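Local coordinates for ThiJ/pfpI family protein (Bacillus anthracis, PDB 3EFE) that is of unknown exact function but belongs to the DJ-1/PfpI family, whose members include chaperones, proteases and other hydrolytic enzymes, at residues I25-N29 with S30-F34. Sequence-based numbering, arbitrary orientation.
Sequences IAELN and SGRYF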
loop_
_atom_site.group_PDB
_atom_site.type_symbol
_atom_site.label_atom_id
_atom_site.label_comp_id
_atom_site.label_asym_id
_atom_site.label_seq_id
_atom_site.Cartn_x
_atom_site.Cartn_y
_atom_site.Cartn_z
ATOM N N ILE D 25 -2.839 7.790 0.841
ATOM C CA ILE D 25 -4.189 7.992 0.352
ATOM C C ILE D 25 -5.334 7.535 1.322
ATOM O O ILE D 25 -6.413 8.133 1.378
ATOM C CB ILE D 25 -4.359 7.460 -1.121
ATOM C CG1 ILE D 25 -4.239 5.940 -1.207
ATOM C CG2 ILE D 25 -3.493 8.250 -2.028
ATOM C CD1 ILE D 25 -4.996 5.332 -2.399
ATOM N N ALA D 26 -5.057 6.471 2.082
ATOM C CA ALA D 26 -5.983 5.927 3.051
ATOM C C ALA D 26 -6.160 6.884 4.206
ATOM O O ALA D 26 -7.242 7.077 4.760
ATOM C CB ALA D 26 -5.452 4.550 3.508
ATOM N N GLU D 27 -5.105 7.515 4.632
ATOM C CA GLU D 27 -5.207 8.425 5.789
ATOM C C GLU D 27 -5.917 9.746 5.416
ATOM O O GLU D 27 -6.675 10.315 6.201
ATOM C CB GLU D 27 -3.807 8.724 6.333
ATOM C CG GLU D 27 -3.130 7.569 7.012
ATOM C CD GLU D 27 -3.940 6.941 8.139
ATOM O OE1 GLU D 27 -4.986 7.496 8.537
ATOM O OE2 GLU D 27 -3.515 5.889 8.647
ATOM N N LEU D 28 -5.632 10.206 4.212
ATOM C CA LEU D 28 -6.213 11.392 3.621
ATOM C C LEU D 28 -7.684 11.200 3.330
ATOM O O LEU D 28 -8.523 11.877 3.858
ATOM C CB LEU D 28 -5.456 11.751 2.326
ATOM C CG LEU D 28 -4.107 12.420 2.595
ATOM C CD1 LEU D 28 -3.411 12.601 1.302
ATOM C CD2 LEU D 28 -4.315 13.756 3.364
ATOM N N ASN D 29 -7.983 10.201 2.530
ATOM C CA ASN D 29 -9.366 10.002 2.128
ATOM C C ASN D 29 -10.298 9.664 3.336
ATOM O O ASN D 29 -11.459 10.035 3.361
ATOM C CB ASN D 29 -9.408 8.985 0.961
ATOM C CG ASN D 29 -10.734 8.905 0.288
ATOM O OD1 ASN D 29 -11.479 7.918 0.420
ATOM N ND2 ASN D 29 -11.023 9.898 -0.505
ATOM N N SER D 30 -9.803 8.945 4.336
ATOM C CA SER D 30 -10.621 8.691 5.511
ATOM C C SER D 30 -10.705 9.855 6.528
ATOM O O SER D 30 -11.718 9.968 7.240
ATOM C CB SER D 30 -10.116 7.446 6.262
ATOM O OG SER D 30 -8.862 7.665 6.825
ATOM N N GLY D 31 -9.622 10.622 6.662
ATOM C CA GLY D 31 -9.505 11.637 7.629
ATOM C C GLY D 31 -9.494 11.114 9.034
ATOM O O GLY D 31 -9.629 11.926 10.020
ATOM N N ARG D 32 -9.397 9.803 9.206
ATOM C CA ARG D 32 -9.624 9.268 10.564
ATOM C C ARG D 32 -8.707 9.807 11.664
ATOM O O ARG D 32 -9.082 9.826 12.790
ATOM C CB ARG D 32 -9.513 7.759 10.572
ATOM C CG ARG D 32 -8.210 7.263 10.015
ATOM C CD ARG D 32 -8.134 5.801 9.984
ATOM N NE ARG D 32 -6.784 5.385 9.636
ATOM C CZ ARG D 32 -6.309 4.141 9.818
ATOM N NH1 ARG D 32 -7.068 3.164 10.250
ATOM N NH2 ARG D 32 -5.066 3.855 9.535
ATOM N N TYR D 33 -7.500 10.255 11.359
ATOM C CA TYR D 33 -6.604 10.734 12.376
ATOM C C TYR D 33 -6.295 12.208 12.219
ATOM O O TYR D 33 -5.351 12.681 12.812
ATOM C CB TYR D 33 -5.292 9.966 12.316
ATOM C CG TYR D 33 -5.372 8.485 12.556
ATOM C CD1 TYR D 33 -6.410 7.930 13.300
ATOM C CD2 TYR D 33 -4.438 7.628 11.981
ATOM C CE1 TYR D 33 -6.459 6.601 13.525
ATOM C CE2 TYR D 33 -4.479 6.304 12.207
ATOM C CZ TYR D 33 -5.494 5.806 13.008
ATOM O OH TYR D 33 -5.613 4.470 13.243
ATOM N N PHE D 34 -7.087 12.913 11.409
ATOM C CA PHE D 34 -7.018 14.344 11.281
ATOM C C PHE D 34 -7.230 14.987 12.606
ATOM O O PHE D 34 -7.820 14.396 13.531
ATOM C CB PHE D 34 -8.071 14.871 10.290
ATOM C CG PHE D 34 -7.670 14.674 8.813
ATOM C CD1 PHE D 34 -8.269 15.404 7.792
ATOM C CD2 PHE D 34 -6.683 13.783 8.447
ATOM C CE1 PHE D 34 -7.919 15.229 6.482
ATOM C CE2 PHE D 34 -6.337 13.614 7.116
ATOM C CZ PHE D 34 -6.962 14.337 6.155
HETATM O O HOH W 1 -5.953 10.019 8.895
#
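Glu27 bends at chi2 (-55°), while Arg32, its CG lodged between backbone N and carbonyl carbon (chi1 55°), runs extended from CG to NE; these torsions bring carboxylate and guanidinium together just past the end of the helix. The grip is side-on and two-pronged: Arg32 NE donates to Glu27 OE1 at 3.0 Å and Arg32 NH2 to Glu27 OE2 at 2.7 Å, both almost straight. Each oxygen lies in the guanidinium plane and is met on its syn side, but from well out of the carboxylate plane, the two planes being turned 28° apart. Arginine suits this place because it offers two N-H groups, one to each carboxylate oxygen, which restrains the rotation of both groups. Tyr33 OH sits 3.5 Å above the Arg32 guanidinium plane, over its centre. A water donates to Glu27 O and OE1 and accepts from Tyr33 N, tying the carboxylate to the turn.

Ser30 is the last residue of the helix: its OG donates to Ala26 O at 2.7 Å, in the carbonyl plane, while its backbone N donates to the same oxygen from above that plane. Ser30 OG also accepts from Arg32 N at 3.2 Å, an ST turn, so a short hydroxyl serves as donor and acceptor at once. Gly31 leaves the helix with positive phi, a conformation glycine adopts easily, and opens a type I turn to Phe34. Lacking a side chain, it lets its CA lie against one face of the Phe34 ring, over the centre; Phe34 CZ makes an apolar contact with Leu28 CD2 at 3.9 Å, fitting for two buried side chains.

Helix 18-30 thus hands over to the loop leading to strand 43-47. Leu28 packs on Val43 and on Leu77 of strand 77-80, Trp191 of helix 185-197 gives Glu27 OE2 a weak hydrogen bond, and Met56 of the second subunit packs on Ser30 and Arg32.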